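Transcriptional regulator, LacI family (Lactobacillus brevis, PDB 3JY6) probably regulates transcription by binding operator DNA, as LacI-family repressors do, through a domain separate from a periplasmic-binding-protein-like part that probably senses a ligand. Local coordinates at residues E24-K27 and G28-I32; V104-N107 and F108-K112; P236-M239 and G240-A244. All blocks are in the same frame, centred on the assembly; numbering follows the deposited sequence.

Interaction 1 (E24-K27 and G28-I32); sequences ELFK and GISSI
F26 and S30, one helical turn apart, carry a local side-chain contact in the middle of helix 20-34, where backbone hydrogen bonds between residues i and i+4 tie E24-K27 to G28-I32. The hydroxyl of S30 lies over one face of the F26 ring, displaced toward the rim: OG is 3.6 Å from F26 CE2 and equally close to CZ. The ring is brought there because its CG stands anti to the backbone N (chi1 -174°), while S30 turns OG back beside its own backbone N. The same OG is 3.2 Å from F26 O, the carbonyl that S30 N already holds at 2.9 Å. On another flank of the helix, I29 N hydrogen-bonds to L25 O at 3.0 Å, and I29 CG1 comes to 3.5 Å from this oxygen. The branch carbon L25 CG stands a loose 4.4 Å from the terminal methyl I29 CD1. This helix is the crossover of a beta-alpha-beta unit, joining strand 9-14 to strand 39-44 of the parallel sheet; L25, F26 and I29 carry its apolar side onto that sheet, touching V12, I68 and Q70. K27 leaves the helix with its chain extended until a final bend (chi4 -64°). Its NZ forms a salt bridge to D44 of the second subunit and hydrogen bonds to N46 and N16 of that subunit, while F26 packs on I17 of the second subunit, so this flank belongs to the dimer interface. Farther along, S31 N hydrogen-bonds to K27 O at 3.2 Å, and S31 OG curls back to donate to G28 O at 3.2 Å.

Interaction 2 (V104-N107 and F108-K112); sequences VTDN and FEAAK
D106 and A110 meet where the loop after strand 102-104 winds into helix 107-119. The tight part is at the backbone: A110 N gives a hydrogen bond of 2.8 Å to D106 O, and A110 CB is held 3.1 Å from the same oxygen. One residue on, A111 N reaches N107 O at 3.2 Å. D106 occupies the N-cap position without a capping bond from its side chain. With chi1 at 57°, its carboxylate folds over the first turn, and OD2 rests 3.5 Å from E109 CB, while OD1 accepts from the backbone N of A265. The loose side begins beyond E109 CB, where that chain bends away toward solvent and its OE1 remains 5.9 Å from D106 OD2, probably easing the repulsion of two like charges. N107 and F108 turn from the D106 contact toward helix 137-147 and are held there: the amide of N107 is fixed by R142 and E94, and the F108 ring makes a cation-pi contact with R144. T105 OG1 hydrogen-bonds to Q234, which together with the bond from D106 to A265 ties this loop to two other parts of the chain. Such a strand-to-helix crossing between the two subdomains is typical of the hinge of the type I periplasmic-binding-protein fold, as in other LacI-family regulators.

Interaction 3 (P236-M239 and G240-A244); sequences PFLM and GASSA
The opening turns of helix 236-251, which packs in the N-terminal subdomain of the periplasmic-binding-protein-like fold, are joined here by backbone hydrogen bonds between residues i and i+4, to which S242 and L238 add a side-chain link. P236 sits in the first turn of the helix, and its carbonyl O accepts from G240 N at 2.8 Å; A241 N does the same with F237 O. L238 O is gripped twice, by S242 N at 2.9 Å and by S242 OG at 2.7 Å, the two donors arriving from opposite faces of the carbonyl plane. The hydroxyl can do this because OG is turned beside its own backbone N (chi1 -57°), which swings it back over the preceding turn; L238 CG lies 4.2 Å from it. With an alanine here, L238 O would probably keep only the backbone donor of this pair, and one face of that carbonyl would lose its hydroxyl. A241 CB, 3.5 Å from F237 O, faces helix 20-34, and F237 lies against S31 of that helix. S243 is directed to the sheet instead, its side chain touching V89 and V91 of strand 88-91. The backbone N of S243 binds M239 O at 3.0 Å. S243 OG takes the position between its backbone N and carbonyl carbon (chi1 75°) and donates to G240 O at 2.9 Å, approaching from the same face of that carbonyl as A244 N.

In the fold
Along the chain the three contacts follow one another without overlap. Interactions 1 and 3 are neighbours in the N-terminal subdomain, their centres about 6 Å apart: helices 20-34 and 236-251 pack together, with I29 CG1 3.1 Å from G240 O and I32 CG1 3.4 Å from A241 CB. Interaction 2 lies at the junction with the other subdomain, its centre about 17 Å and about 22 Å from those of interactions 3 and 1. M239 bridges the gap, its CE 3.2 Å from T105 OG1. Helix 236-251 touches both the dimer-facing helix 20-34 and the loop at the junction; in LacI-family relatives the two lobes can shift about this hinge, as is possible here.

Interaction 1 (E24-K27 and G28-I32)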
loop_
_atom_site.group_PDB
_atom_site.type_symbol
_atom_site.label_atom_id
_atom_site.label_comp_id
_atom_site.label_asym_id
_atom_site.label_seq_id
_atom_site.Cartn_x
_atom_site.Cartn_y
_atom_site.Cartn_z
ATOM N N GLU A 24 -6.362 -1.223 3.325
ATOM C CA GLU A 24 -6.854 -2.000 4.471
ATOM C C GLU A 24 -8.340 -1.729 4.594
ATOM O O GLU A 24 -9.125 -2.627 4.897
ATOM C CB GLU A 24 -6.186 -1.584 5.801
ATOM C CG GLU A 24 -4.891 -2.297 6.118
ATOM C CD GLU A 24 -5.104 -3.785 6.291
ATOM O OE1 GLU A 24 -5.750 -4.188 7.281
ATOM O OE2 GLU A 24 -4.649 -4.563 5.430
ATOM N N LEU A 25 -8.710 -0.466 4.411
ATOM C CA LEU A 25 -10.111 -0.073 4.485
ATOM C C LEU A 25 -10.870 -1.003 3.555
ATOM O O LEU A 25 -11.860 -1.621 3.948
ATOM C CB LEU A 25 -10.303 1.368 4.010
ATOM C CG LEU A 25 -11.679 1.950 4.290
ATOM C CD1 LEU A 25 -11.726 2.343 5.746
ATOM C CD2 LEU A 25 -11.927 3.165 3.428
ATOM N N PHE A 26 -10.387 -1.097 2.320
ATOM C CA PHE A 26 -11.005 -1.960 1.319
ATOM C C PHE A 26 -11.066 -3.429 1.738
ATOM O O PHE A 26 -12.051 -4.118 1.457
ATOM C CB PHE A 26 -10.268 -1.868 -0.007
ATOM C CG PHE A 26 -10.943 -2.619 -1.119
ATOM C CD1 PHE A 26 -12.180 -2.200 -1.623
ATOM C CD2 PHE A 26 -10.340 -3.743 -1.674
ATOM C CE1 PHE A 26 -12.810 -2.893 -2.675
ATOM C CE2 PHE A 26 -10.957 -4.444 -2.724
ATOM C CZ PHE A 26 -12.199 -4.014 -3.228
ATOM N N LYS A 27 -10.002 -3.920 2.371
ATOM C CA LYS A 27 -9.998 -5.299 2.840
ATOM C C LYS A 27 -11.122 -5.501 3.854
ATOM O O LYS A 27 -11.764 -6.542 3.871
ATOM C CB LYS A 27 -8.657 -5.641 3.488
ATOM C CG LYS A 27 -7.563 -5.999 2.504
ATOM C CD LYS A 27 -6.292 -6.377 3.251
ATOM C CE LYS A 27 -5.140 -6.590 2.304
ATOM N NZ LYS A 27 -5.393 -7.737 1.399
ATOM N N GLY A 28 -11.347 -4.500 4.702
ATOM C CA GLY A 28 -12.409 -4.583 5.693
ATOM C C GLY A 28 -13.774 -4.656 5.022
ATOM O O GLY A 28 -14.623 -5.466 5.387
ATOM N N ILE A 29 -13.970 -3.807 4.022
ATOM C CA ILE A 29 -15.219 -3.746 3.273
ATOM C C ILE A 29 -15.512 -5.060 2.554
ATOM O O ILE A 29 -16.649 -5.519 2.532
ATOM C CB ILE A 29 -15.160 -2.604 2.219
ATOM C CG1 ILE A 29 -15.229 -1.250 2.926
ATOM C CG2 ILE A 29 -16.289 -2.752 1.190
ATOM C CD1 ILE A 29 -14.861 -0.106 2.033
ATOM N N SER A 30 -14.474 -5.651 1.966
ATOM C CA SER A 30 -14.610 -6.893 1.225
ATOM C C SER A 30 -14.960 -8.098 2.075
ATOM O O SER A 30 -15.739 -8.936 1.636
ATOM C CB SER A 30 -13.335 -7.173 0.426
ATOM O OG SER A 30 -13.193 -6.229 -0.621
ATOM N N SER A 31 -14.408 -8.195 3.284
ATOM C CA SER A 31 -14.718 -9.338 4.141
ATOM C C SER A 31 -16.163 -9.302 4.652
ATOM O O SER A 31 -16.770 -10.353 4.863
ATOM C CB SER A 31 -13.766 -9.417 5.335
ATOM O OG SER A 31 -14.111 -8.467 6.320
ATOM N N ILE A 32 -16.713 -8.108 4.869
ATOM C CA ILE A 32 -18.100 -8.014 5.331
ATOM C C ILE A 32 -19.067 -8.204 4.165
ATOM O O ILE A 32 -20.023 -8.980 4.264
ATOM C CB ILE A 32 -18.394 -6.650 6.021
ATOM C CG1 ILE A 32 -17.602 -6.549 7.323
ATOM C CG2 ILE A 32 -19.896 -6.518 6.336
ATOM C CD1 ILE A 32 -17.891 -7.668 8.328
#

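Interaction 2 (V104-N107 and F108-K112)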
loop_
_atom_site.group_PDB
_atom_site.type_symbol
_atom_site.label_atom_id
_atom_site.label_comp_id
_atom_site.label_asym_id
_atom_site.label_seq_id
_atom_site.Cartn_x
_atom_site.Cartn_y
_atom_site.Cartn_z
ATOM N N VAL A 104 -16.292 7.405 11.204
ATOM C CA VAL A 104 -15.145 8.256 11.444
ATOM C C VAL A 104 -14.349 7.883 12.692
ATOM O O VAL A 104 -14.765 7.055 13.507
ATOM C CB VAL A 104 -15.582 9.738 11.600
ATOM C CG1 VAL A 104 -16.443 10.173 10.427
ATOM C CG2 VAL A 104 -16.344 9.918 12.911
ATOM N N THR A 105 -13.208 8.545 12.830
ATOM C CA THR A 105 -12.304 8.375 13.965
ATOM C C THR A 105 -12.508 9.582 14.893
ATOM O O THR A 105 -12.878 10.663 14.441
ATOM C CB THR A 105 -10.817 8.384 13.503
ATOM O OG1 THR A 105 -10.594 7.329 12.563
ATOM C CG2 THR A 105 -9.879 8.222 14.692
ATOM N N ASP A 106 -12.269 9.391 16.186
ATOM C CA ASP A 106 -12.385 10.480 17.161
ATOM C C ASP A 106 -11.059 11.234 17.041
ATOM O O ASP A 106 -10.222 11.180 17.939
ATOM C CB ASP A 106 -12.532 9.903 18.569
ATOM C CG ASP A 106 -11.377 8.977 18.942
ATOM O OD1 ASP A 106 -11.045 8.076 18.136
ATOM O OD2 ASP A 106 -10.804 9.152 20.036
ATOM N N ASN A 107 -10.883 11.932 15.924
ATOM C CA ASN A 107 -9.653 12.665 15.632
ATOM C C ASN A 107 -9.157 13.648 16.683
ATOM O O ASN A 107 -7.959 13.671 16.990
ATOM C CB ASN A 107 -9.799 13.374 14.290
ATOM C CG ASN A 107 -9.872 12.398 13.138
ATOM O OD1 ASN A 107 -8.871 11.778 12.778
ATOM N ND2 ASN A 107 -11.060 12.240 12.564
ATOM N N PHE A 108 -10.072 14.459 17.214
ATOM C CA PHE A 108 -9.736 15.447 18.242
ATOM C C PHE A 108 -9.343 14.743 19.537
ATOM O O PHE A 108 -8.252 14.969 20.065
ATOM C CB PHE A 108 -10.926 16.376 18.507
ATOM C CG PHE A 108 -10.710 17.334 19.653
ATOM C CD1 PHE A 108 -9.852 18.420 19.520
ATOM C CD2 PHE A 108 -11.367 17.140 20.871
ATOM C CE1 PHE A 108 -9.645 19.305 20.588
ATOM C CE2 PHE A 108 -11.169 18.013 21.937
ATOM C CZ PHE A 108 -10.304 19.100 21.796
ATOM N N GLU A 109 -10.228 13.881 20.035
ATOM C CA GLU A 109 -9.978 13.147 21.273
ATOM C C GLU A 109 -8.733 12.279 21.217
ATOM O O GLU A 109 -7.961 12.233 22.174
ATOM C CB GLU A 109 -11.186 12.276 21.637
ATOM C CG GLU A 109 -12.306 13.035 22.312
ATOM C CD GLU A 109 -11.808 13.840 23.493
ATOM O OE1 GLU A 109 -11.050 13.276 24.312
ATOM O OE2 GLU A 109 -12.171 15.031 23.598
ATOM N N ALA A 110 -8.539 11.579 20.103
ATOM C CA ALA A 110 -7.372 10.717 19.949
ATOM C C ALA A 110 -6.064 11.504 19.973
ATOM O O ALA A 110 -5.106 11.105 20.637
ATOM C CB ALA A 110 -7.472 9.929 18.651
ATOM N N ALA A 111 -6.019 12.618 19.249
ATOM C CA ALA A 111 -4.804 13.429 19.194
ATOM C C ALA A 111 -4.504 14.000 20.569
ATOM O O ALA A 111 -3.376 13.907 21.064
ATOM C CB ALA A 111 -4.957 14.571 18.170
ATOM N N LYS A 112 -5.536 14.587 21.166
ATOM C CA LYS A 112 -5.463 15.197 22.490
ATOM C C LYS A 112 -4.936 14.224 23.544
ATOM O O LYS A 112 -4.061 14.570 24.334
ATOM C CB LYS A 112 -6.854 15.685 22.901
ATOM C CG LYS A 112 -6.935 16.333 24.270
ATOM C CD LYS A 112 -8.374 16.264 24.777
ATOM C CE LYS A 112 -8.510 16.744 26.204
ATOM N NZ LYS A 112 -9.878 16.446 26.738
#

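Interaction 3 (P236-M239 and G240-A244)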
loop_
_atom_site.group_PDB
_atom_site.type_symbol
_atom_site.label_atom_id
_atom_site.label_comp_id
_atom_site.label_asym_id
_atom_site.label_seq_id
_atom_site.Cartn_x
_atom_site.Cartn_y
_atom_site.Cartn_z
ATOM N N PRO A 236 -8.130 0.862 10.306
ATOM C CA PRO A 236 -8.771 0.954 8.986
ATOM C C PRO A 236 -9.589 -0.259 8.535
ATOM O O PRO A 236 -10.632 -0.107 7.891
ATOM C CB PRO A 236 -7.600 1.255 8.049
ATOM C CG PRO A 236 -6.423 0.643 8.769
ATOM C CD PRO A 236 -6.674 1.034 10.197
ATOM N N PHE A 237 -9.124 -1.459 8.864
ATOM C CA PHE A 237 -9.864 -2.657 8.483
ATOM C C PHE A 237 -11.224 -2.593 9.178
ATOM O O PHE A 237 -12.266 -2.865 8.569
ATOM C CB PHE A 237 -9.135 -3.933 8.935
ATOM C CG PHE A 237 -9.804 -5.212 8.479
ATOM C CD1 PHE A 237 -9.443 -5.820 7.275
ATOM C CD2 PHE A 237 -10.814 -5.802 9.250
ATOM C CE1 PHE A 237 -10.082 -7.015 6.837
ATOM C CE2 PHE A 237 -11.462 -6.986 8.830
ATOM C CZ PHE A 237 -11.092 -7.591 7.621
ATOM N N LEU A 238 -11.203 -2.220 10.453
ATOM C CA LEU A 238 -12.425 -2.133 11.239
ATOM C C LEU A 238 -13.335 -1.027 10.737
ATOM O O LEU A 238 -14.552 -1.187 10.704
ATOM C CB LEU A 238 -12.091 -1.905 12.715
ATOM C CG LEU A 238 -13.281 -1.885 13.669
ATOM C CD1 LEU A 238 -13.955 -3.241 13.669
ATOM C CD2 LEU A 238 -12.806 -1.531 15.064
ATOM N N MET A 239 -12.753 0.104 10.357
ATOM C CA MET A 239 -13.547 1.216 9.837
ATOM C C MET A 239 -14.187 0.764 8.514
ATOM O O MET A 239 -15.360 1.043 8.240
ATOM C CB MET A 239 -12.654 2.450 9.618
ATOM C CG MET A 239 -12.162 3.158 10.903
ATOM S SD MET A 239 -11.119 4.624 10.576
ATOM C CE MET A 239 -12.340 5.871 10.308
ATOM N N GLY A 240 -13.415 0.028 7.720
ATOM C CA GLY A 240 -13.912 -0.469 6.444
ATOM C C GLY A 240 -15.013 -1.506 6.621
ATOM O O GLY A 240 -16.008 -1.514 5.889
ATOM N N ALA A 241 -14.843 -2.392 7.600
ATOM C CA ALA A 241 -15.858 -3.417 7.862
ATOM C C ALA A 241 -17.135 -2.793 8.456
ATOM O O ALA A 241 -18.250 -3.251 8.192
ATOM C CB ALA A 241 -15.298 -4.508 8.816
ATOM N N SER A 242 -16.970 -1.752 9.262
ATOM C CA SER A 242 -18.116 -1.099 9.869
ATOM C C SER A 242 -18.905 -0.362 8.801
ATOM O O SER A 242 -20.142 -0.341 8.828
ATOM C CB SER A 242 -17.660 -0.119 10.952
ATOM O OG SER A 242 -16.890 -0.803 11.916
ATOM N N SER A 243 -18.195 0.242 7.858
ATOM C CA SER A 243 -18.872 0.969 6.793
ATOM C C SER A 243 -19.598 -0.005 5.878
ATOM O O SER A 243 -20.634 0.348 5.287
ATOM C CB SER A 243 -17.896 1.836 5.988
ATOM O OG SER A 243 -17.094 1.079 5.109
ATOM N N ALA A 244 -19.062 -1.226 5.764
ATOM C CA ALA A 244 -19.700 -2.252 4.937
ATOM C C ALA A 244 -20.946 -2.790 5.657
ATOM O O ALA A 244 -21.929 -3.164 5.017
ATOM C CB ALA A 244 -18.736 -3.393 4.643
#